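Endo-1,4-beta-xylanase (Pseudoalteromonas haloplanktis, PDB 1H12) hydrolyses internal beta-1,4-xylosidic linkages of xylan as a cold-adapted endo-acting glycoside hydrolase of family 8. Local coordinates at residues P114-K117 / K118-V121; L183-Q187 / I188-S192; T241-G245 / S246-N250; I264-F268 / N269-N273; Q276-E279 / F280-R284. All coordinates share one frame; numbering follows the deposited sequence. Where two conformers were deposited one is given.

Contact 1 of 5, residues P114-K117 / K118-V121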
loop_
_atom_site.group_PDB
_atom_site.type_symbol
_atom_site.label_atom_id
_atom_site.label_comp_id
_atom_site.label_asym_id
_atom_site.label_seq_id
_atom_site.Cartn_x
_atom_site.Cartn_y
_atom_site.Cartn_z
ATOM N N PRO A 114 9.054 24.384 12.688
ATOM C CA PRO A 114 10.344 24.562 13.369
ATOM C C PRO A 114 11.271 23.365 13.341
ATOM O O PRO A 114 12.505 23.533 13.415
ATOM C CB PRO A 114 9.947 24.897 14.836
ATOM C CG PRO A 114 8.561 24.675 14.897
ATOM C CD PRO A 114 7.918 24.626 13.544
ATOM N N ASP A 115 10.720 22.152 13.185
ATOM C CA ASP A 115 11.534 20.940 13.033
ATOM C C ASP A 115 11.734 20.669 11.536
ATOM O O ASP A 115 10.766 20.313 10.838
ATOM C CB ASP A 115 10.833 19.810 13.709
ATOM C CG ASP A 115 11.577 18.515 13.682
ATOM O OD1 ASP A 115 12.589 18.403 12.898
ATOM O OD2 ASP A 115 11.162 17.596 14.432
ATOM N N ALA A 116 12.946 20.881 11.033
ATOM C CA ALA A 116 13.182 20.708 9.627
ATOM C C ALA A 116 12.797 19.330 9.133
ATOM O O ALA A 116 12.453 19.174 7.976
ATOM C CB ALA A 116 14.679 20.992 9.276
ATOM N N LYS A 117 12.911 18.352 9.979
ATOM C CA LYS A 117 12.585 16.966 9.570
ATOM C C LYS A 117 11.119 16.743 9.292
ATOM O O LYS A 117 10.748 15.774 8.604
ATOM C CB LYS A 117 13.088 15.976 10.595
ATOM C CG LYS A 117 14.618 15.859 10.625
ATOM C CD LYS A 117 15.079 14.787 11.555
ATOM C CE LYS A 117 16.641 14.559 11.524
ATOM N NZ LYS A 117 17.244 15.665 12.335
ATOM N N LYS A 118 10.245 17.629 9.775
ATOM C CA LYS A 118 8.805 17.542 9.548
ATOM C C LYS A 118 8.337 18.409 8.415
ATOM O O LYS A 118 7.159 18.312 8.002
ATOM C CB LYS A 118 8.041 17.950 10.800
ATOM C CG LYS A 118 8.021 16.846 11.867
ATOM C CD LYS A 118 7.410 17.277 13.127
ATOM C CE LYS A 118 7.324 16.100 14.105
ATOM N NZ LYS A 118 6.888 16.628 15.479
ATOM N N GLN A 119 9.173 19.294 7.898
ATOM C CA GLN A 119 8.722 20.267 6.896
ATOM C C GLN A 119 8.209 19.606 5.652
ATOM O O GLN A 119 8.946 18.896 4.970
ATOM C CB GLN A 119 9.863 21.225 6.552
ATOM C CG GLN A 119 10.212 22.138 7.732
ATOM C CD GLN A 119 11.417 23.012 7.502
ATOM O OE1 GLN A 119 12.113 22.846 6.522
ATOM N NE2 GLN A 119 11.670 23.938 8.434
ATOM N N GLY A 120 6.941 19.850 5.341
ATOM C CA GLY A 120 6.329 19.304 4.158
ATOM C C GLY A 120 5.993 17.842 4.162
ATOM O O GLY A 120 5.478 17.351 3.168
ATOM N N VAL A 121 6.285 17.117 5.247
ATOM C CA VAL A 121 5.833 15.728 5.349
ATOM C C VAL A 121 4.394 15.710 5.868
ATOM O O VAL A 121 3.908 16.723 6.374
ATOM C CB VAL A 121 6.768 14.828 6.190
ATOM C CG1 VAL A 121 8.236 15.057 5.773
ATOM C CG2 VAL A 121 6.604 14.996 7.675
HETATM O O HOH W 1 9.155 18.083 16.116
#
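The flat amide of Q119 lies against A116, whose CA sits over one face with Q119 CD 3.6 Å away, while Q119 NE2 is bonded to the carbonyl of H113. The carboxylate of D115 is the second flat group. Its OD1 accepts the backbone N-H of K117 from above the carboxylate plane, which makes an Asx turn within the loop between helix 93-107 and strand 123-128. CG of D115 stands anti to the backbone N (chi1 -178°), beside the carbonyl carbon, and from there OD1 can bend back to K117 N at 2.9 Å. Two backbone bonds follow. K118 N donates to D115 O at 2.9 Å and Q119 N to A116 O at a longer 3.3 Å, after which a type II turn runs from K118 to V121 with G120 at positive phi. The extended K118 chain passes the carboxylate, its CD 4.0 Å from D115 OD2, and ends in a salt bridge with E139, while OD2 is also bonded to Y194. K118 NZ stays 4.5 Å from D115 OD2, too far for a salt bridge; a water bridges them, donating to OD2 at 2.7 Å and accepting from NZ at 2.8 Å.

Contact 2 of 5, residues L183-Q187 / I188-S192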
loop_
_atom_site.group_PDB
_atom_site.type_symbol
_atom_site.label_atom_id
_atom_site.label_comp_id
_atom_site.label_asym_id
_atom_site.label_seq_id
_atom_site.Cartn_x
_atom_site.Cartn_y
_atom_site.Cartn_z
ATOM N N LEU A 183 12.577 11.690 3.653
ATOM C CA LEU A 183 12.074 10.348 3.937
ATOM C C LEU A 183 12.944 9.233 3.392
ATOM O O LEU A 183 12.496 8.096 3.339
ATOM C CB LEU A 183 10.625 10.172 3.474
ATOM C CG LEU A 183 9.631 11.262 3.938
ATOM C CD1 LEU A 183 8.283 10.990 3.355
ATOM C CD2 LEU A 183 9.582 11.323 5.441
ATOM N N MET A 184 14.188 9.530 3.033
ATOM C CA MET A 184 15.116 8.573 2.457
ATOM C C MET A 184 16.415 8.536 3.262
ATOM O O MET A 184 16.896 9.559 3.765
ATOM C CB MET A 184 15.449 8.892 0.992
ATOM C CG MET A 184 14.331 8.635 0.030
ATOM S SD MET A 184 14.318 6.809 -0.279
ATOM C CE MET A 184 12.988 6.625 -1.412
ATOM N N GLU A 185 17.007 7.373 3.356
ATOM C CA GLU A 185 18.398 7.224 3.829
ATOM C C GLU A 185 19.111 6.356 2.817
ATOM O O GLU A 185 18.767 5.212 2.591
ATOM C CB GLU A 185 18.514 6.587 5.191
ATOM C CG GLU A 185 19.968 6.621 5.677
ATOM C CD GLU A 185 20.237 5.966 6.977
ATOM O OE1 GLU A 185 19.395 5.417 7.643
ATOM O OE2 GLU A 185 21.427 5.993 7.393
ATOM N N ASN A 186 20.167 6.894 2.209
ATOM C CA ASN A 186 20.935 6.098 1.237
ATOM C C ASN A 186 20.016 5.475 0.182
ATOM O O ASN A 186 20.193 4.307 -0.171
ATOM C CB ASN A 186 21.770 4.965 1.963
ATOM C CG ASN A 186 22.738 5.481 3.095
ATOM O OD1 ASN A 186 23.205 6.648 3.039
ATOM N ND2 ASN A 186 22.948 4.616 4.185
ATOM N N GLN A 187 19.001 6.222 -0.295
ATOM C CA GLN A 187 18.118 5.762 -1.363
ATOM C C GLN A 187 17.213 4.598 -0.948
ATOM O O GLN A 187 16.686 3.957 -1.813
ATOM C CB GLN A 187 18.896 5.476 -2.633
ATOM C CG GLN A 187 19.512 6.746 -3.248
ATOM C CD GLN A 187 20.334 6.504 -4.459
ATOM O OE1 GLN A 187 21.149 5.575 -4.430
ATOM N NE2 GLN A 187 20.031 7.129 -5.566
ATOM N N ILE A 188 17.018 4.420 0.348
ATOM C CA ILE A 188 16.068 3.464 0.891
ATOM C C ILE A 188 15.050 4.234 1.733
ATOM O O ILE A 188 15.395 5.028 2.620
ATOM C CB ILE A 188 16.753 2.402 1.744
ATOM C CG1 ILE A 188 17.643 1.516 0.809
ATOM C CG2 ILE A 188 15.730 1.523 2.423
ATOM C CD1 ILE A 188 18.465 0.571 1.492
ATOM N N ILE A 189 13.768 3.958 1.481
ATOM C CA ILE A 189 12.702 4.633 2.224
ATOM C C ILE A 189 12.845 4.420 3.711
ATOM O O ILE A 189 13.063 3.312 4.199
ATOM C CB ILE A 189 11.332 4.186 1.663
ATOM C CG1 ILE A 189 10.200 5.080 2.144
ATOM C CG2 ILE A 189 11.050 2.727 1.927
ATOM C CD1 ILE A 189 10.144 6.449 1.527
ATOM N N ARG A 190 12.706 5.508 4.458
ATOM C CA ARG A 190 12.776 5.464 5.898
ATOM C C ARG A 190 11.446 4.982 6.506
ATOM O O ARG A 190 10.372 5.268 6.028
ATOM C CB ARG A 190 13.046 6.871 6.433
ATOM C CG ARG A 190 14.473 7.335 6.240
ATOM C CD ARG A 190 14.650 8.766 6.713
ATOM N NE ARG A 190 16.036 9.207 6.778
ATOM C CZ ARG A 190 16.878 8.930 7.745
ATOM N NH1 ARG A 190 16.504 8.261 8.814
ATOM N NH2 ARG A 190 18.143 9.306 7.660
ATOM N N PHE A 191 11.600 4.300 7.662
ATOM C CA PHE A 191 10.497 4.216 8.588
ATOM C C PHE A 191 10.264 5.522 9.316
ATOM O O PHE A 191 9.116 5.914 9.544
ATOM C CB PHE A 191 10.730 3.072 9.586
ATOM C CG PHE A 191 9.583 2.927 10.556
ATOM C CD1 PHE A 191 8.397 2.390 10.166
ATOM C CD2 PHE A 191 9.733 3.337 11.875
ATOM C CE1 PHE A 191 7.369 2.242 11.060
ATOM C CE2 PHE A 191 8.692 3.232 12.753
ATOM C CZ PHE A 191 7.532 2.656 12.353
ATOM N N SER A 192 11.342 6.208 9.694
ATOM C CA SER A 192 11.252 7.444 10.452
ATOM C C SER A 192 12.377 8.400 10.090
ATOM O O SER A 192 13.522 7.976 9.993
ATOM C CB SER A 192 11.362 7.150 11.940
ATOM O OG SER A 192 11.441 8.350 12.731
HETATM O O HOH W 2 19.124 10.824 5.429
#
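E185 and I188 form the hydrogen-bonded pair of a tight antiparallel hairpin, closed by a type I' turn in which N186 and Q187 both take positive phi. E185 N donates almost straight to I188 O (2.9 Å), I188 N returns a bond to E185 O, and R190 N reaches L183 O at 2.8 Å. On the face of M184 and I189, the bent methionine chain lays SD against the backbone, 3.3 Å from I188 C, and its CE meets I189 CD1. R190 runs extended from CG to NE back along L183 and M184. E185 CB lies over one guanidinium face, 3.7 Å from R190 NH2, and NE makes a weak bond to M184 O. Replacing R190 with an alanine would probably leave D196 without its salt-bridge partner and uncover the E185 side chain. E185 OE1 lies 4.1 Å from R190 NH2 and well out of the guanidinium plane, being bonded instead to N197 N; its attraction to the arginine is therefore probably general electrostatics rather than a directed bond.

Contact 3 of 5, residues T241-G245 / S246-N250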
loop_
_atom_site.group_PDB
_atom_site.type_symbol
_atom_site.label_atom_id
_atom_site.label_comp_id
_atom_site.label_asym_id
_atom_site.label_seq_id
_atom_site.Cartn_x
_atom_site.Cartn_y
_atom_site.Cartn_z
ATOM N N THR A 241 15.661 -13.471 1.577
ATOM C CA THR A 241 16.717 -14.431 1.892
ATOM C C THR A 241 16.822 -14.602 3.399
ATOM O O THR A 241 16.927 -15.717 3.891
ATOM C CB THR A 241 18.038 -13.960 1.290
ATOM O OG1 THR A 241 17.944 -13.905 -0.145
ATOM C CG2 THR A 241 19.213 -14.892 1.669
ATOM N N LYS A 242 16.815 -13.520 4.125
ATOM C CA LYS A 242 16.983 -13.548 5.571
ATOM C C LYS A 242 15.813 -14.165 6.282
ATOM O O LYS A 242 16.019 -14.782 7.332
ATOM C CB LYS A 242 17.291 -12.161 6.129
ATOM C CG LYS A 242 18.613 -11.579 5.637
ATOM C CD LYS A 242 19.617 -11.731 6.456
ATOM C CE LYS A 242 20.821 -10.725 6.117
ATOM N NZ LYS A 242 21.536 -10.805 7.456
ATOM N N VAL A 243 14.593 -14.060 5.739
ATOM C CA VAL A 243 13.453 -14.698 6.394
ATOM C C VAL A 243 13.181 -16.131 5.930
ATOM O O VAL A 243 12.290 -16.773 6.452
ATOM C CB VAL A 243 12.158 -13.858 6.330
ATOM C CG1 VAL A 243 12.361 -12.522 6.986
ATOM C CG2 VAL A 243 11.598 -13.724 4.927
ATOM N N SER A 244 13.976 -16.590 4.957
ATOM C CA SER A 244 13.758 -17.985 4.508
ATOM C C SER A 244 14.173 -18.992 5.548
ATOM O O SER A 244 15.170 -18.856 6.213
ATOM C CB SER A 244 14.572 -18.203 3.217
ATOM O OG SER A 244 14.415 -19.526 2.744
ATOM N N GLY A 245 13.368 -20.031 5.672
ATOM C CA GLY A 245 13.676 -21.132 6.612
ATOM C C GLY A 245 13.727 -20.642 8.035
ATOM O O GLY A 245 13.188 -19.580 8.428
ATOM N N SER A 246 14.402 -21.396 8.891
ATOM C CA SER A 246 14.509 -21.019 10.269
ATOM C C SER A 246 15.314 -19.773 10.436
ATOM O O SER A 246 16.348 -19.674 9.773
ATOM C CB SER A 246 15.181 -22.182 11.055
ATOM O OG SER A 246 15.221 -21.871 12.402
ATOM N N PRO A 247 14.974 -18.837 11.329
ATOM C CA PRO A 247 13.834 -18.904 12.256
ATOM C C PRO A 247 12.598 -18.148 11.864
ATOM O O PRO A 247 11.602 -18.224 12.601
ATOM C CB PRO A 247 14.446 -18.255 13.509
ATOM C CG PRO A 247 15.292 -17.130 12.933
ATOM C CD PRO A 247 15.887 -17.714 11.718
ATOM N N HIS A 248 12.621 -17.415 10.752
ATOM C CA HIS A 248 11.475 -16.571 10.392
ATOM C C HIS A 248 10.433 -17.277 9.534
ATOM O O HIS A 248 9.307 -16.787 9.385
ATOM C CB HIS A 248 11.945 -15.282 9.709
ATOM C CG HIS A 248 12.814 -14.448 10.584
ATOM N ND1 HIS A 248 12.307 -13.736 11.636
ATOM C CD2 HIS A 248 14.160 -14.234 10.570
ATOM C CE1 HIS A 248 13.326 -13.147 12.262
ATOM N NE2 HIS A 248 14.460 -13.426 11.628
ATOM N N TRP A 249 10.770 -18.429 8.971
ATOM C CA TRP A 249 9.841 -19.276 8.268
ATOM C C TRP A 249 9.045 -18.602 7.178
ATOM O O TRP A 249 7.853 -18.818 7.023
ATOM C CB TRP A 249 8.983 -20.095 9.267
ATOM C CG TRP A 249 9.831 -21.018 10.057
ATOM C CD1 TRP A 249 10.197 -20.912 11.384
ATOM C CD2 TRP A 249 10.527 -22.175 9.567
ATOM N NE1 TRP A 249 11.017 -21.971 11.751
ATOM C CE2 TRP A 249 11.268 -22.720 10.641
ATOM C CE3 TRP A 249 10.612 -22.776 8.310
ATOM C CZ2 TRP A 249 12.039 -23.871 10.508
ATOM C CZ3 TRP A 249 11.397 -23.949 8.187
ATOM C CH2 TRP A 249 12.094 -24.449 9.306
ATOM N N ASN A 250 9.772 -17.817 6.370
ATOM C CA ASN A 250 9.331 -17.420 5.031
ATOM C C ASN A 250 8.325 -16.303 4.982
ATOM O O ASN A 250 7.856 -15.968 3.919
ATOM C CB ASN A 250 8.840 -18.627 4.226
ATOM C CG ASN A 250 9.871 -19.768 4.307
ATOM O OD1 ASN A 250 10.998 -19.559 3.987
ATOM N ND2 ASN A 250 9.478 -20.889 4.763
HETATM O O HOH W 3 14.710 -17.017 8.659
HETATM O O HOH W 4 17.418 -20.979 7.626
#
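With CG anti to its carbonyl carbon (chi1 -49°), N250 turns its amide back toward the N-H edge of the S244-G245 peptide, and OD1 accepts G245 N at 2.9 Å from above the carbonyl plane of the amide. The same setting in W249 (chi1 -64°) lays the indole against G245, whose CA makes an off-centre CH-pi contact, 4.3 Å from the centroid of the six-membered ring of W249. The backbone draws these groups in further: N250 N donates to V243 O at 2.7 Å, and W249 N to G245 O at 2.7 Å. Together they fold the chain back on itself where helix 219-243 ends, in a compact loop that includes a cis peptide before P247. G245 has positive phi, which by itself favours glycine. Nearer the helix, V243 and H248 cross at about a right angle, their CB atoms 3.7 Å apart, with P247 CG over one face of the imidazole and the ring of Y331 also meeting it. P262 touches both V243 and H248. N250 OD1 has a second, weak donor in K308 NZ. A water accepts from H248 N at 3.0 Å and lies 2.9 Å from K242 O.

Contact 4 of 5, residues I264-F268 / N269-N273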
loop_
_atom_site.group_PDB
_atom_site.type_symbol
_atom_site.label_atom_id
_atom_site.label_comp_id
_atom_site.label_asym_id
_atom_site.label_seq_id
_atom_site.Cartn_x
_atom_site.Cartn_y
_atom_site.Cartn_z
ATOM N N ILE A 264 14.839 -7.277 15.557
ATOM C CA ILE A 264 14.398 -8.203 16.581
ATOM C C ILE A 264 13.920 -7.418 17.805
ATOM O O ILE A 264 14.714 -6.691 18.424
ATOM C CB ILE A 264 15.531 -9.220 16.919
ATOM C CG1 ILE A 264 16.020 -9.939 15.683
ATOM C CG2 ILE A 264 15.056 -10.186 17.970
ATOM C CD1 ILE A 264 14.999 -10.643 14.847
ATOM N N GLY A 265 12.683 -7.641 18.201
ATOM C CA GLY A 265 12.147 -7.014 19.383
ATOM C C GLY A 265 11.877 -5.542 19.213
ATOM O O GLY A 265 11.624 -5.042 18.097
ATOM N N TYR A 266 11.862 -4.849 20.352
ATOM C CA TYR A 266 11.652 -3.399 20.381
ATOM C C TYR A 266 12.966 -2.673 20.253
ATOM O O TYR A 266 14.005 -3.105 20.796
ATOM C CB TYR A 266 10.936 -3.035 21.682
ATOM C CG TYR A 266 9.515 -3.516 21.711
ATOM C CD1 TYR A 266 8.535 -2.822 21.013
ATOM C CD2 TYR A 266 9.128 -4.685 22.337
ATOM C CE1 TYR A 266 7.246 -3.270 21.000
ATOM C CE2 TYR A 266 7.810 -5.149 22.303
ATOM C CZ TYR A 266 6.864 -4.388 21.654
ATOM O OH TYR A 266 5.555 -4.769 21.616
ATOM N N ILE A 267 12.911 -1.559 19.519
ATOM C CA ILE A 267 14.065 -0.684 19.318
ATOM C C ILE A 267 13.796 0.807 19.565
ATOM O O ILE A 267 14.731 1.574 19.566
ATOM C CB ILE A 267 14.680 -0.849 17.945
ATOM C CG1 ILE A 267 13.723 -0.559 16.821
ATOM C CG2 ILE A 267 15.320 -2.194 17.746
ATOM C CD1 ILE A 267 14.360 -0.262 15.491
ATOM N N PHE A 268 12.567 1.239 19.724
ATOM C CA PHE A 268 12.311 2.652 19.994
ATOM C C PHE A 268 11.042 2.868 20.800
ATOM O O PHE A 268 10.066 2.089 20.706
ATOM C CB PHE A 268 12.274 3.511 18.678
ATOM C CG PHE A 268 11.090 3.264 17.778
ATOM C CD1 PHE A 268 9.894 3.949 17.953
ATOM C CD2 PHE A 268 11.131 2.300 16.788
ATOM C CE1 PHE A 268 8.783 3.706 17.138
ATOM C CE2 PHE A 268 9.991 2.091 16.009
ATOM C CZ PHE A 268 8.846 2.763 16.244
ATOM N N ASN A 269 11.033 3.931 21.607
ATOM C CA ASN A 269 9.865 4.294 22.387
ATOM C C ASN A 269 8.716 4.712 21.469
ATOM O O ASN A 269 8.885 5.560 20.637
ATOM C CB ASN A 269 10.193 5.419 23.345
ATOM C CG ASN A 269 10.961 4.969 24.581
ATOM O OD1 ASN A 269 11.753 5.812 25.207
ATOM N ND2 ASN A 269 10.774 3.789 24.986
ATOM N N GLY A 270 7.584 4.069 21.676
ATOM C CA GLY A 270 6.395 4.278 20.833
ATOM C C GLY A 270 6.149 3.163 19.836
ATOM O O GLY A 270 5.113 3.167 19.156
ATOM N N GLN A 271 7.074 2.235 19.676
ATOM C CA GLN A 271 6.963 1.166 18.661
ATOM C C GLN A 271 5.788 0.316 19.007
ATOM O O GLN A 271 5.592 -0.161 20.120
ATOM C CB GLN A 271 8.240 0.360 18.678
ATOM C CG GLN A 271 8.296 -0.761 17.700
ATOM C CD GLN A 271 9.619 -1.498 17.739
ATOM O OE1 GLN A 271 9.694 -2.712 17.250
ATOM N NE2 GLN A 271 10.606 -0.879 18.232
ATOM N N ALA A 272 4.947 0.036 17.995
ATOM C CA ALA A 272 3.688 -0.639 18.295
ATOM C C ALA A 272 3.806 -2.150 18.526
ATOM O O ALA A 272 3.060 -2.714 19.271
ATOM C CB ALA A 272 2.723 -0.445 17.046
ATOM N N ASN A 273 4.740 -2.820 17.854
ATOM C CA ASN A 273 4.879 -4.291 17.866
ATOM C C ASN A 273 6.340 -4.609 17.686
ATOM O O ASN A 273 7.056 -3.802 17.074
ATOM C CB ASN A 273 4.069 -4.885 16.598
ATOM C CG ASN A 273 2.653 -4.729 16.722
ATOM O OD1 ASN A 273 2.039 -5.220 17.726
ATOM N ND2 ASN A 273 2.088 -4.028 15.819
#
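Q271 passes between two aromatic rings that present themselves differently. Its chain crosses F268 at about a right angle, with CB over the ring face, 3.6 Å from the F268 centroid and 15° off the normal, a clear CH-pi contact. To Y266 it is the ring edge that is turned: Q271 CB lies in the plane of that ring, and Y266 CD1 touches Q271 CD at 3.7 Å with ring and amide planes 53° apart. F268 places CG between its backbone N and carbonyl carbon (chi1 69°), which folds the phenyl ring under the turn that follows. That turn, type II from F268 to Q271, is closed by Q271 N donating to F268 O at 3.2 Å, and G270 takes the positive phi it needs. Farther out, Y266 CE1 rests 3.7 Å from N273 C. The glutamine, buried although the loop lies at the surface, thus uses its methylenes as an apolar filling between the rings, while its amide end sits close to the backbone of G265 and I267; the contact combines dispersion and CH-pi packing with the backbone bond that closes the turn.

Contact 5 of 5, residues Q276-E279 / F280-R284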
loop_
_atom_site.group_PDB
_atom_site.type_symbol
_atom_site.label_atom_id
_atom_site.label_comp_id
_atom_site.label_asym_id
_atom_site.label_seq_id
_atom_site.Cartn_x
_atom_site.Cartn_y
_atom_site.Cartn_z
ATOM N N GLN A 276 10.110 -8.088 14.363
ATOM C CA GLN A 276 10.170 -9.336 13.608
ATOM C C GLN A 276 8.808 -9.934 13.412
ATOM O O GLN A 276 8.681 -11.013 12.799
ATOM C CB GLN A 276 11.116 -10.371 14.244
ATOM C CG GLN A 276 10.554 -11.167 15.424
ATOM C CD GLN A 276 10.475 -10.450 16.708
ATOM O OE1 GLN A 276 10.907 -9.288 16.828
ATOM N NE2 GLN A 276 9.996 -11.118 17.736
ATOM N N TRP A 277 7.758 -9.282 13.880
ATOM C CA TRP A 277 6.434 -9.811 13.595
ATOM C C TRP A 277 6.062 -9.612 12.139
ATOM O O TRP A 277 6.289 -8.556 11.561
ATOM C CB TRP A 277 5.370 -9.057 14.421
ATOM C CG TRP A 277 5.262 -9.493 15.837
ATOM C CD1 TRP A 277 6.120 -10.280 16.534
ATOM C CD2 TRP A 277 4.186 -9.205 16.726
ATOM N NE1 TRP A 277 5.633 -10.489 17.805
ATOM C CE2 TRP A 277 4.442 -9.863 17.922
ATOM C CE3 TRP A 277 3.053 -8.458 16.613
ATOM C CZ2 TRP A 277 3.579 -9.823 19.013
ATOM C CZ3 TRP A 277 2.162 -8.431 17.709
ATOM C CH2 TRP A 277 2.475 -9.126 18.865
ATOM N N TYR A 278 5.448 -10.662 11.572
ATOM C CA TYR A 278 4.604 -10.529 10.411
ATOM C C TYR A 278 3.287 -10.049 10.948
ATOM O O TYR A 278 2.556 -10.798 11.620
ATOM C CB TYR A 278 4.479 -11.866 9.671
ATOM C CG TYR A 278 3.405 -11.925 8.620
ATOM C CD1 TYR A 278 3.633 -11.522 7.328
ATOM C CD2 TYR A 278 2.143 -12.366 8.931
ATOM C CE1 TYR A 278 2.623 -11.606 6.363
ATOM C CE2 TYR A 278 1.155 -12.455 8.002
ATOM C CZ TYR A 278 1.377 -12.090 6.702
ATOM O OH TYR A 278 0.355 -12.204 5.777
ATOM N N GLU A 279 2.980 -8.786 10.732
ATOM C CA GLU A 279 1.790 -8.139 11.256
ATOM C C GLU A 279 1.143 -7.320 10.144
ATOM O O GLU A 279 1.323 -7.584 8.957
ATOM C CB GLU A 279 2.112 -7.382 12.559
ATOM C CG GLU A 279 3.278 -6.438 12.481
ATOM C CD GLU A 279 3.257 -5.522 11.266
ATOM O OE1 GLU A 279 2.729 -4.381 11.325
ATOM O OE2 GLU A 279 3.738 -6.018 10.204
ATOM N N PHE A 280 0.339 -6.324 10.503
ATOM C CA PHE A 280 -0.470 -5.612 9.548
ATOM C C PHE A 280 0.322 -4.964 8.420
ATOM O O PHE A 280 -0.082 -5.079 7.276
ATOM C CB PHE A 280 -1.333 -4.602 10.315
ATOM C CG PHE A 280 -1.994 -5.295 11.551
ATOM C CD1 PHE A 280 -3.067 -6.148 11.343
ATOM C CD2 PHE A 280 -1.399 -5.270 12.857
ATOM C CE1 PHE A 280 -3.650 -6.859 12.409
ATOM C CE2 PHE A 280 -1.999 -5.990 13.886
ATOM C CZ PHE A 280 -3.101 -6.765 13.646
ATOM N N ASP A 281 1.421 -4.279 8.723
ATOM C CA ASP A 281 2.234 -3.728 7.666
ATOM C C ASP A 281 2.771 -4.853 6.765
ATOM O O ASP A 281 2.700 -4.782 5.543
ATOM C CB ASP A 281 3.410 -2.908 8.185
ATOM C CG ASP A 281 3.119 -1.460 8.421
ATOM O OD1 ASP A 281 1.915 -1.045 8.259
ATOM O OD2 ASP A 281 4.030 -0.672 8.716
ATOM N N ALA A 282 3.329 -5.880 7.402
ATOM C CA ALA A 282 3.969 -6.958 6.670
ATOM C C ALA A 282 3.057 -7.642 5.706
ATOM O O ALA A 282 3.518 -8.180 4.691
ATOM C CB ALA A 282 4.624 -7.929 7.621
ATOM N N TRP A 283 1.752 -7.663 5.961
ATOM C CA TRP A 283 0.791 -8.227 5.030
ATOM C C TRP A 283 1.025 -7.723 3.609
ATOM O O TRP A 283 0.794 -8.450 2.645
ATOM C CB TRP A 283 -0.652 -7.870 5.340
ATOM C CG TRP A 283 -1.268 -8.390 6.609
ATOM C CD1 TRP A 283 -0.736 -9.223 7.561
ATOM C CD2 TRP A 283 -2.581 -8.060 7.058
ATOM N NE1 TRP A 283 -1.653 -9.418 8.551
ATOM C CE2 TRP A 283 -2.784 -8.698 8.267
ATOM C CE3 TRP A 283 -3.613 -7.275 6.530
ATOM C CZ2 TRP A 283 -3.970 -8.549 8.955
ATOM C CZ3 TRP A 283 -4.769 -7.141 7.190
ATOM C CH2 TRP A 283 -4.943 -7.751 8.404
ATOM N N ARG A 284 1.368 -6.437 3.501
ATOM C CA ARG A 284 1.429 -5.805 2.196
ATOM C C ARG A 284 2.670 -6.165 1.401
ATOM O O ARG A 284 2.713 -5.867 0.212
ATOM C CB ARG A 284 1.360 -4.253 2.356
ATOM C CG ARG A 284 0.089 -3.779 3.022
ATOM C CD ARG A 284 -0.124 -2.288 2.892
ATOM N NE ARG A 284 0.880 -1.407 3.486
ATOM C CZ ARG A 284 0.887 -1.011 4.745
ATOM N NH1 ARG A 284 0.091 -1.552 5.625
ATOM N NH2 ARG A 284 1.670 -0.052 5.109
HETATM O O HOH W 5 0.759 -11.191 3.256
#
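Hydrogen bonds centred on E279 dominate where strand 277-278 gives way to helix 283-296. E279 OE1 accepts D281 N at 2.9 Å from above the carboxylate plane, and OE2 accepts A282 N at 2.8 Å on its syn side, so both oxygens are used and the group is held against rotation. The carbonyl of the same residue takes W283 N at 3.0 Å, with the donor nearly along the C=O axis. CG of E279 sits between the backbone N and the carbonyl carbon (chi1 52°), and a second bend at chi2 curls the carboxylate round to face the N-H groups of the first helical residues. With an alanine at E279, the backbone N-H groups of D281 and A282 would probably lose their acceptor and the helical start be less firmly fixed. F280 N is buried without a partner. Among ionic contacts, D281 OD1 forms a salt bridge with R284 NH1 at 3.2 Å, its hydrogen bond weak, and R284 has further salt bridges to D144 and E78. Packing joins Y278 to A282 CB (3.7 Å from CD1 of the tyrosine) and to the indole of W283, the rings lying obliquely with planes 42° apart. One water links Y278 OH, which also meets Q344, to W283 O. W283 NE1 donates to Q327 O, and the indole touches N382; both partners line the xylose pocket, placing this strand-to-helix junction beside the sugar-binding site of the family 8 enzyme.

In the fold
Contact 5 lies nearest the centre of the chain, about 12 Å from it, and is rich in buried carboxylate and aromatic groups beside the bound sugar. Contacts 1 and 4 are surface loops built on type II turns, yet the first relies on charges and water and the second on ring packing. Contacts 2 and 3, both partly buried, depend mostly on backbone bonds, in a hairpin and after a helix end. Several meet: V121 CG1 packs on L183 CD2 at 4.0 Å, F191 on F268, and H248 on both I264 and Q276. A probable hydrogen bond from G265 N to Q276 OE1 joins 264-273 to 276-284, whereas contact 1 touches none of contacts 3, 4 and 5.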